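Local coordinates for protein ATP12 ATPase (Paracoccus denitrificans, PDB 2R31) that probably acts as a chaperone in the assembly of the F1 part of ATP synthase, at residues A[51-54]-A[55-59]; A[94-97]-A[98-101]; A[145-148]-A[149-152]; A[182-186]-A[187-191]. One frame throughout, in Å; residues are numbered along the deposited sequence.

Contact 1 of 4, residues A[51-54]-A[55-59]; sequences LAIA and EEWQA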
loop_
_atom_site.group_PDB
_atom_site.type_symbol
_atom_site.label_atom_id
_atom_site.label_comp_id
_atom_site.label_asym_id
_atom_site.label_seq_id
_atom_site.Cartn_x
_atom_site.Cartn_y
_atom_site.Cartn_z
ATOM N N LEU A 51 -2.962 17.315 9.430
ATOM C CA LEU A 51 -4.358 17.661 9.677
ATOM C C LEU A 51 -5.215 16.403 9.751
ATOM O O LEU A 51 -6.116 16.303 10.604
ATOM C CB LEU A 51 -4.887 18.609 8.615
ATOM C CG LEU A 51 -4.344 20.028 8.639
ATOM C CD1 LEU A 51 -4.694 20.732 7.329
ATOM C CD2 LEU A 51 -4.852 20.789 9.870
ATOM N N ALA A 52 -4.987 15.447 8.874
ATOM C CA ALA A 52 -5.790 14.234 8.830
ATOM C C ALA A 52 -5.527 13.342 10.035
ATOM O O ALA A 52 -6.461 12.701 10.571
ATOM C CB ALA A 52 -5.556 13.520 7.512
ATOM N N ILE A 53 -4.291 13.259 10.508
ATOM C CA ILE A 53 -3.965 12.534 11.729
ATOM C C ILE A 53 -4.569 13.272 12.922
ATOM O O ILE A 53 -5.151 12.628 13.827
ATOM C CB ILE A 53 -2.465 12.253 11.853
ATOM C CG1 ILE A 53 -2.092 11.179 10.844
ATOM C CG2 ILE A 53 -2.095 11.819 13.277
ATOM C CD1 ILE A 53 -0.622 10.846 10.760
ATOM N N ALA A 54 -4.484 14.594 12.983
ATOM C CA ALA A 54 -5.132 15.341 14.041
ATOM C C ALA A 54 -6.623 15.015 14.090
ATOM O O ALA A 54 -7.173 14.858 15.180
ATOM C CB ALA A 54 -4.878 16.818 13.873
ATOM N N GLU A 55 -7.285 14.904 12.930
ATOM C CA GLU A 55 -8.696 14.526 12.920
ATOM C C GLU A 55 -8.926 13.175 13.571
ATOM O O GLU A 55 -9.943 12.948 14.258
ATOM C CB GLU A 55 -9.272 14.558 11.501
ATOM C CG GLU A 55 -9.420 15.902 10.831
ATOM C CD GLU A 55 -9.716 15.876 9.354
ATOM O OE1 GLU A 55 -9.513 14.828 8.684
ATOM O OE2 GLU A 55 -10.141 16.913 8.777
ATOM N N GLU A 56 -8.037 12.199 13.362
ATOM C CA GLU A 56 -8.162 10.891 14.010
ATOM C C GLU A 56 -8.130 11.033 15.531
ATOM O O GLU A 56 -8.922 10.419 16.248
ATOM C CB GLU A 56 -7.081 9.920 13.559
ATOM C CG GLU A 56 -7.149 9.554 12.095
ATOM C CD GLU A 56 -6.130 8.527 11.655
ATOM O OE1 GLU A 56 -5.109 8.307 12.335
ATOM O OE2 GLU A 56 -6.364 7.936 10.553
ATOM N N TRP A 57 -7.210 11.815 16.049
ATOM C CA TRP A 57 -7.071 11.976 17.505
ATOM C C TRP A 57 -8.195 12.850 18.096
ATOM O O TRP A 57 -8.617 12.600 19.207
ATOM C CB TRP A 57 -5.653 12.545 17.832
ATOM C CG TRP A 57 -4.654 11.423 17.610
ATOM C CD1 TRP A 57 -4.055 11.063 16.435
ATOM C CD2 TRP A 57 -4.214 10.467 18.554
ATOM N NE1 TRP A 57 -3.256 9.986 16.586
ATOM C CE2 TRP A 57 -3.345 9.569 17.901
ATOM C CE3 TRP A 57 -4.467 10.239 19.924
ATOM C CZ2 TRP A 57 -2.744 8.504 18.528
ATOM C CZ3 TRP A 57 -3.877 9.195 20.539
ATOM C CH2 TRP A 57 -3.006 8.321 19.877
ATOM N N GLN A 58 -8.727 13.797 17.319
ATOM C CA GLN A 58 -9.891 14.583 17.746
ATOM C C GLN A 58 -11.121 13.742 17.795
ATOM O O GLN A 58 -12.044 13.960 18.608
ATOM C CB GLN A 58 -10.081 15.765 16.781
ATOM C CG GLN A 58 -11.257 16.643 17.098
ATOM C CD GLN A 58 -11.388 17.016 18.506
ATOM O OE1 GLN A 58 -10.601 17.141 19.376
ATOM N NE2 GLN A 58 -12.652 17.244 18.882
ATOM N N ALA A 59 -11.220 12.704 16.959
ATOM C CA ALA A 59 -12.392 11.858 16.873
ATOM C C ALA A 59 -12.472 10.784 17.960
ATOM O O ALA A 59 -13.468 10.076 18.084
ATOM C CB ALA A 59 -12.428 11.180 15.499
HETATM O O HOH W 1 -8.479 11.603 8.935
#
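W57 packs against I53 one turn back along the same alpha helix, and the two side chains run side by side in the same direction. Its CB lies 3.8 Å from A54 O. CG is anti to the carbonyl carbon, chi1 -73°, which turns the indole back toward I53 and leaves CG itself 4.0 Å from I53 O. The CD1 edge of the ring meets I53 O at 3.2 Å, in the plane of the indole. The same CD1 lies 3.8 Å from I53 CG2, an apolar contact, and NE1 is 4.0 Å from I53 CG2. The indole NE1 bonds to the hydroxyl of T72. The indole also meets the ring of W13, the two planes at about 55°. The backbone runs on ordinary i to i+4 bonds, among them W57 N to I53 O at 3.1 Å and Q58 N to A54 O at 2.8 Å. Replacing W57 by an alanine would probably open a gap beside I53 CG2 and leave the T72 hydroxyl without its indole partner. E56 OE1 also bonds to T72, and E56 OE2 to the backbone N of L71. I53 and E56 thus face helix 70-82, whereas A54 and Q58 touch strand 16-21 at V16. I53 reaches V27 and W57 reaches L29, both on strand 24-29, so helix 47-58 packs against two strands and a helix.

Contact 2 of 4, residues A[94-97]-A[98-101]; sequences GDYG and GTDL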
loop_
_atom_site.group_PDB
_atom_site.type_symbol
_atom_site.label_atom_id
_atom_site.label_comp_id
_atom_site.label_asym_id
_atom_site.label_seq_id
_atom_site.Cartn_x
_atom_site.Cartn_y
_atom_site.Cartn_z
ATOM N N GLY A 94 10.989 -3.584 -4.812
ATOM C CA GLY A 94 11.438 -3.584 -6.190
ATOM C C GLY A 94 11.576 -5.010 -6.728
ATOM O O GLY A 94 11.375 -5.251 -7.941
ATOM N N ASP A 95 11.951 -5.960 -5.886
ATOM C CA ASP A 95 12.108 -7.343 -6.280
ATOM C C ASP A 95 10.799 -8.010 -6.695
ATOM O O ASP A 95 10.838 -9.027 -7.406
ATOM C CB ASP A 95 12.713 -8.164 -5.190
ATOM C CG ASP A 95 14.148 -7.986 -4.992
ATOM O OD1 ASP A 95 14.850 -7.385 -5.871
ATOM O OD2 ASP A 95 14.609 -8.438 -3.904
ATOM N N TYR A 96 9.644 -7.430 -6.332
ATOM C CA TYR A 96 8.397 -7.984 -6.860
ATOM C C TYR A 96 8.315 -7.839 -8.385
ATOM O O TYR A 96 7.526 -8.536 -9.010
ATOM C CB TYR A 96 7.184 -7.330 -6.203
ATOM C CG TYR A 96 6.735 -7.965 -4.917
ATOM C CD1 TYR A 96 7.358 -7.690 -3.707
ATOM C CD2 TYR A 96 5.686 -8.877 -4.909
ATOM C CE1 TYR A 96 6.952 -8.250 -2.552
ATOM C CE2 TYR A 96 5.257 -9.421 -3.715
ATOM C CZ TYR A 96 5.912 -9.106 -2.525
ATOM O OH TYR A 96 5.439 -9.722 -1.383
ATOM N N GLY A 97 9.139 -6.994 -9.004
ATOM C CA GLY A 97 9.200 -7.013 -10.467
ATOM C C GLY A 97 9.546 -8.331 -11.078
ATOM O O GLY A 97 9.228 -8.607 -12.197
ATOM N N GLY A 98 10.275 -9.148 -10.345
ATOM C CA GLY A 98 10.673 -10.490 -10.803
ATOM C C GLY A 98 9.687 -11.590 -10.383
ATOM O O GLY A 98 9.900 -12.738 -10.782
ATOM N N THR A 99 8.674 -11.258 -9.601
ATOM C CA THR A 99 7.684 -12.166 -9.075
ATOM C C THR A 99 6.318 -11.508 -9.146
ATOM O O THR A 99 5.573 -11.455 -8.159
ATOM C CB THR A 99 7.985 -12.567 -7.600
ATOM O OG1 THR A 99 7.920 -11.427 -6.723
ATOM C CG2 THR A 99 9.340 -13.226 -7.404
ATOM N N ASP A 100 5.986 -10.926 -10.312
ATOM C CA ASP A 100 4.812 -10.102 -10.384
ATOM C C ASP A 100 3.585 -10.925 -10.765
ATOM O O ASP A 100 3.626 -11.664 -11.762
ATOM C CB ASP A 100 5.035 -8.948 -11.401
ATOM C CG ASP A 100 4.082 -7.799 -11.149
ATOM O OD1 ASP A 100 2.853 -7.978 -11.389
ATOM O OD2 ASP A 100 4.577 -6.738 -10.694
ATOM N N LEU A 101 2.475 -10.741 -10.045
ATOM C CA LEU A 101 1.206 -11.366 -10.405
ATOM C C LEU A 101 0.929 -11.286 -11.913
ATOM O O LEU A 101 0.418 -12.228 -12.512
ATOM C CB LEU A 101 0.091 -10.635 -9.641
ATOM C CG LEU A 101 -1.306 -11.217 -9.772
ATOM C CD1 LEU A 101 -1.457 -12.472 -8.899
ATOM C CD2 LEU A 101 -2.360 -10.174 -9.376
HETATM O O HOH W 2 7.565 -10.788 -12.793
#
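T99 OG1 comes back against Y96, 3.5 Å from Y96 CA. The same oxygen is 3.8 Å from CD2 of the tyrosine ring, which it meets obliquely. It gets there because chi1 of 64° sets OG1 between the backbone N and the carbonyl carbon of T99. Two i to i+3 backbone bonds hold the turn: G98 N to D95 O at 3.0 Å and T99 N to Y96 O at 3.0 Å. In both the donor stands above the carbonyl plane, by 52° at D95 O and 67° at Y96 O. This is a short 3-10 turn at the end of helix 86-95, from which the chain runs into a loop. D100 follows in an extended conformation, and its CB packs 3.5 Å from Y96 O. A water donates to G97 O and accepts from D100 N at 2.9 Å, so it joins the turn to the departing loop. Further out, the D100 carboxylate is bound through both oxygens: OD1 bonds to S178 OG and to L102 N, and OD2 to I180 N. The Y96 side chain rests on V173 and T174 of helix 163-174 and on L179 of helix 179-186. D95 OD1 forms a salt bridge with R155.

Contact 3 of 4, residues A[145-148]-A[149-152]; sequences PQDP and VVLL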
loop_
_atom_site.group_PDB
_atom_site.type_symbol
_atom_site.label_atom_id
_atom_site.label_comp_id
_atom_site.label_asym_id
_atom_site.label_seq_id
_atom_site.Cartn_x
_atom_site.Cartn_y
_atom_site.Cartn_z
ATOM N N PRO A 145 12.686 -15.741 -17.088
ATOM C CA PRO A 145 13.361 -14.717 -16.261
ATOM C C PRO A 145 13.060 -13.338 -16.828
ATOM O O PRO A 145 12.815 -13.198 -18.034
ATOM C CB PRO A 145 14.826 -15.083 -16.406
ATOM C CG PRO A 145 14.913 -15.569 -17.817
ATOM C CD PRO A 145 13.579 -16.304 -18.078
ATOM N N GLN A 146 13.138 -12.316 -16.001
ATOM C CA GLN A 146 13.041 -10.943 -16.479
ATOM C C GLN A 146 14.397 -10.442 -16.978
ATOM O O GLN A 146 15.458 -10.892 -16.536
ATOM C CB GLN A 146 12.500 -10.052 -15.371
ATOM C CG GLN A 146 11.114 -10.468 -14.899
ATOM C CD GLN A 146 10.071 -10.513 -15.998
ATOM O OE1 GLN A 146 10.074 -9.684 -16.939
ATOM N NE2 GLN A 146 9.137 -11.447 -15.929
ATOM N N ASP A 147 14.355 -9.489 -17.875
ATOM C CA ASP A 147 15.556 -8.806 -18.352
ATOM C C ASP A 147 16.224 -8.130 -17.159
ATOM O O ASP A 147 15.563 -7.359 -16.454
ATOM C CB ASP A 147 15.162 -7.773 -19.401
ATOM C CG ASP A 147 16.291 -6.988 -20.015
ATOM O OD1 ASP A 147 17.424 -6.985 -19.542
ATOM O OD2 ASP A 147 15.987 -6.328 -21.020
ATOM N N PRO A 148 17.529 -8.346 -16.892
ATOM C CA PRO A 148 18.200 -7.648 -15.792
ATOM C C PRO A 148 18.071 -6.154 -15.826
ATOM O O PRO A 148 18.056 -5.488 -14.787
ATOM C CB PRO A 148 19.667 -8.086 -16.025
ATOM C CG PRO A 148 19.658 -9.355 -16.779
ATOM C CD PRO A 148 18.426 -9.302 -17.623
ATOM N N VAL A 149 18.012 -5.551 -17.025
ATOM C CA VAL A 149 17.852 -4.120 -17.134
ATOM C C VAL A 149 16.464 -3.663 -16.670
ATOM O O VAL A 149 16.326 -2.624 -16.046
ATOM C CB VAL A 149 18.127 -3.670 -18.567
ATOM C CG1 VAL A 149 17.728 -2.231 -18.829
ATOM C CG2 VAL A 149 19.635 -3.848 -18.859
ATOM N N VAL A 150 15.443 -4.466 -16.954
ATOM C CA VAL A 150 14.084 -4.144 -16.491
ATOM C C VAL A 150 14.019 -4.238 -14.977
ATOM O O VAL A 150 13.416 -3.406 -14.298
ATOM C CB VAL A 150 13.058 -5.030 -17.193
ATOM C CG1 VAL A 150 11.661 -4.891 -16.548
ATOM C CG2 VAL A 150 13.009 -4.675 -18.673
ATOM N N LEU A 151 14.661 -5.280 -14.408
ATOM C CA LEU A 151 14.707 -5.397 -12.934
ATOM C C LEU A 151 15.393 -4.191 -12.306
ATOM O O LEU A 151 14.955 -3.664 -11.293
ATOM C CB LEU A 151 15.382 -6.713 -12.524
ATOM C CG LEU A 151 14.606 -7.997 -12.941
ATOM C CD1 LEU A 151 15.433 -9.199 -12.522
ATOM C CD2 LEU A 151 13.220 -8.056 -12.352
ATOM N N LEU A 152 16.488 -3.725 -12.923
ATOM C CA LEU A 152 17.169 -2.512 -12.505
ATOM C C LEU A 152 16.198 -1.323 -12.517
ATOM O O LEU A 152 16.074 -0.544 -11.554
ATOM C CB LEU A 152 18.394 -2.235 -13.390
ATOM C CG LEU A 152 19.239 -0.990 -13.238
ATOM C CD1 LEU A 152 20.575 -1.160 -13.962
ATOM C CD2 LEU A 152 18.579 0.273 -13.813
#
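V149 N stands above the plane of the D147 carboxylate, 55° out of it, and bonds to D147 OD1 at 3.0 Å. V149 CB also lies 3.5 Å from D147 OD1, and V150 CG2 is near OD2. This is an N-cap. D147 stands just before helix 148-159, and its side chain takes up an amide of the first turn that has no earlier carbonyl within the helix to bond to. CG lies anti to the backbone N, chi1 -179°, and this carries OD1 forward to V149. The capping N-H...O angle is 156°. The negative carboxylate at the start of the helix probably also interacts favourably with the helix dipole. P148 is the first helical residue, and its ring nitrogen carries no hydrogen that would need an acceptor. The regular bonds begin at once, with L151 N to D147 O at 3.1 Å and L152 N to P148 O at 3.0 Å. D147 therefore holds the helix start with both its side chain and its carbonyl. Its CB also packs 3.8 Å from V150 CG2, the two side chains crossing at about a right angle. Before the cap, Q146 lies across L151, again roughly at a right angle. Its chain bends at chi2, and its amide oxygen OE1 bonds to the backbone N of R136. That bond ties the loop before the helix to the chain just ahead of strand 138-139. L151 CD2 touches the aliphatic base of Q146, 3.7 Å from its CB.

Contact 4 of 4, residues A[182-186]-A[187-191]; sequences GLAVI and RGRID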
loop_
_atom_site.group_PDB
_atom_site.type_symbol
_atom_site.label_atom_id
_atom_site.label_comp_id
_atom_site.label_asym_id
_atom_site.label_seq_id
_atom_site.Cartn_x
_atom_site.Cartn_y
_atom_site.Cartn_z
ATOM N N GLY A 182 0.992 -1.898 -7.833
ATOM C CA GLY A 182 1.271 -0.886 -6.836
ATOM C C GLY A 182 1.785 0.423 -7.444
ATOM O O GLY A 182 1.341 1.515 -7.071
ATOM N N LEU A 183 2.741 0.296 -8.376
ATOM C CA LEU A 183 3.246 1.483 -9.056
ATOM C C LEU A 183 2.141 2.176 -9.855
ATOM O O LEU A 183 2.093 3.403 -9.913
ATOM C CB LEU A 183 4.434 1.159 -9.966
ATOM C CG LEU A 183 5.702 0.722 -9.226
ATOM C CD1 LEU A 183 6.752 0.297 -10.226
ATOM C CD2 LEU A 183 6.231 1.786 -8.317
ATOM N N ALA A 184 1.243 1.401 -10.481
ATOM C CA ALA A 184 0.171 2.018 -11.258
ATOM C C ALA A 184 -0.744 2.830 -10.380
ATOM O O ALA A 184 -1.274 3.866 -10.834
ATOM C CB ALA A 184 -0.587 0.941 -12.016
ATOM N N VAL A 185 -0.951 2.440 -9.124
ATOM C CA VAL A 185 -1.764 3.237 -8.208
ATOM C C VAL A 185 -1.008 4.521 -7.862
ATOM O O VAL A 185 -1.533 5.635 -7.983
ATOM C CB VAL A 185 -2.172 2.448 -6.964
ATOM C CG1 VAL A 185 -2.849 3.391 -5.954
ATOM C CG2 VAL A 185 -3.072 1.293 -7.335
ATOM N N ILE A 186 0.235 4.420 -7.375
ATOM C CA ILE A 186 0.908 5.632 -6.905
ATOM C C ILE A 186 1.233 6.584 -8.056
ATOM O O ILE A 186 1.342 7.796 -7.831
ATOM C CB ILE A 186 2.147 5.318 -6.037
ATOM C CG1 ILE A 186 3.274 4.652 -6.763
ATOM C CG2 ILE A 186 1.728 4.548 -4.776
ATOM C CD1 ILE A 186 4.640 4.812 -6.098
ATOM N N ARG A 187 1.381 6.061 -9.281
ATOM C CA ARG A 187 1.674 6.894 -10.474
ATOM C C ARG A 187 0.400 7.342 -11.178
ATOM O O ARG A 187 0.521 8.033 -12.214
ATOM C CB ARG A 187 2.656 6.201 -11.398
ATOM C CG ARG A 187 4.010 5.907 -10.776
ATOM C CD ARG A 187 4.632 7.028 -9.997
ATOM N NE ARG A 187 6.016 6.804 -9.634
ATOM C CZ ARG A 187 6.667 7.539 -8.746
ATOM N NH1 ARG A 187 7.976 7.308 -8.559
ATOM N NH2 ARG A 187 6.055 8.487 -8.043
ATOM N N GLY A 188 -0.771 7.014 -10.686
ATOM C CA GLY A 188 -2.005 7.560 -11.211
ATOM C C GLY A 188 -2.580 6.907 -12.432
ATOM O O GLY A 188 -3.528 7.457 -12.985
ATOM N N ARG A 189 -2.104 5.738 -12.785
ATOM C CA ARG A 189 -2.638 4.995 -13.929
ATOM C C ARG A 189 -3.953 4.286 -13.597
ATOM O O ARG A 189 -4.820 4.171 -14.487
ATOM C CB ARG A 189 -1.581 4.050 -14.459
ATOM C CG ARG A 189 -2.039 3.089 -15.563
ATOM C CD ARG A 189 -2.560 3.763 -16.796
ATOM N NE ARG A 189 -2.968 2.819 -17.813
ATOM C CZ ARG A 189 -4.097 2.105 -17.789
ATOM N NH1 ARG A 189 -4.932 2.292 -16.791
ATOM N NH2 ARG A 189 -4.358 1.228 -18.775
ATOM N N ILE A 190 -4.086 3.782 -12.384
ATOM C CA ILE A 190 -5.315 3.167 -11.880
ATOM C C ILE A 190 -5.498 3.603 -10.434
ATOM O O ILE A 190 -4.532 4.066 -9.814
ATOM C CB ILE A 190 -5.330 1.632 -11.993
ATOM C CG1 ILE A 190 -4.209 1.008 -11.114
ATOM C CG2 ILE A 190 -5.293 1.171 -13.419
ATOM C CD1 ILE A 190 -4.070 -0.488 -11.197
ATOM N N ASP A 191 -6.707 3.439 -9.896
ATOM C CA ASP A 191 -6.935 3.635 -8.472
ATOM C C ASP A 191 -6.887 2.270 -7.750
ATOM O O ASP A 191 -6.783 1.200 -8.347
ATOM C CB ASP A 191 -8.240 4.391 -8.247
ATOM C CG ASP A 191 -9.472 3.679 -8.684
ATOM O OD1 ASP A 191 -9.440 2.494 -9.037
ATOM O OD2 ASP A 191 -10.551 4.362 -8.656
HETATM O O HOH W 3 -4.003 6.608 -8.597
HETATM O O HOH W 4 3.407 9.638 -8.395
#
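A184 O accepts from both R189 N, at 2.8 Å, and I190 N, at 3.2 Å, while G188 N bonds back to V185 O. G188 has a positive phi of 83°, and the turn is a Schellman motif that ends helix 179-186. It brings I190 back onto the helix. I190 CG1 packs 3.7 Å from A184 CB and also meets V185 CG2. I190 O lies 3.3 Å from V185 CA in a nearly straight CA-H...O contact, and one water donates to both V185 O and I190 O. R187 bends at chi2, with its CB 3.2 Å from L183 O. One face of its guanidinium carries I186 CD1, 4.1 Å above the plane and offset toward the rim. At the edge a second water, in plane, links NH2 to I186 O, and NH1 forms a salt bridge with E157. A leucine in place of R187 would probably leave E157 without its positive partner and that water with one fewer link. The turn lies between several helices. A184 and R189 touch W126 of helix 110-130, V185 and I186 pack on L172 of helix 163-174, and I186 and R187 meet W234 of helix 214-236.

In the fold
Contacts 2 and 3 touch directly. Their centres are 10 Å apart, and L151 CD2 lies 3.7 Å from G98 N, while Q146 CG lies 3.8 Å from G97 O. The turn after helix 86-95 thus packs against the N-cap loop and first turn of helix 148-159. Contact 4 is about 16 Å from contact 2, centre to centre, without touching it. The two are linked through helix 179-186, whose first residues meet Y96 and D100 and whose last turn is contact 4. Contact 1 stands apart. Its centre is 43 Å from that of contact 3, 35 Å from contact 2 and 26 Å from contact 4, and it lies across the chain's centre from contacts 2 and 3.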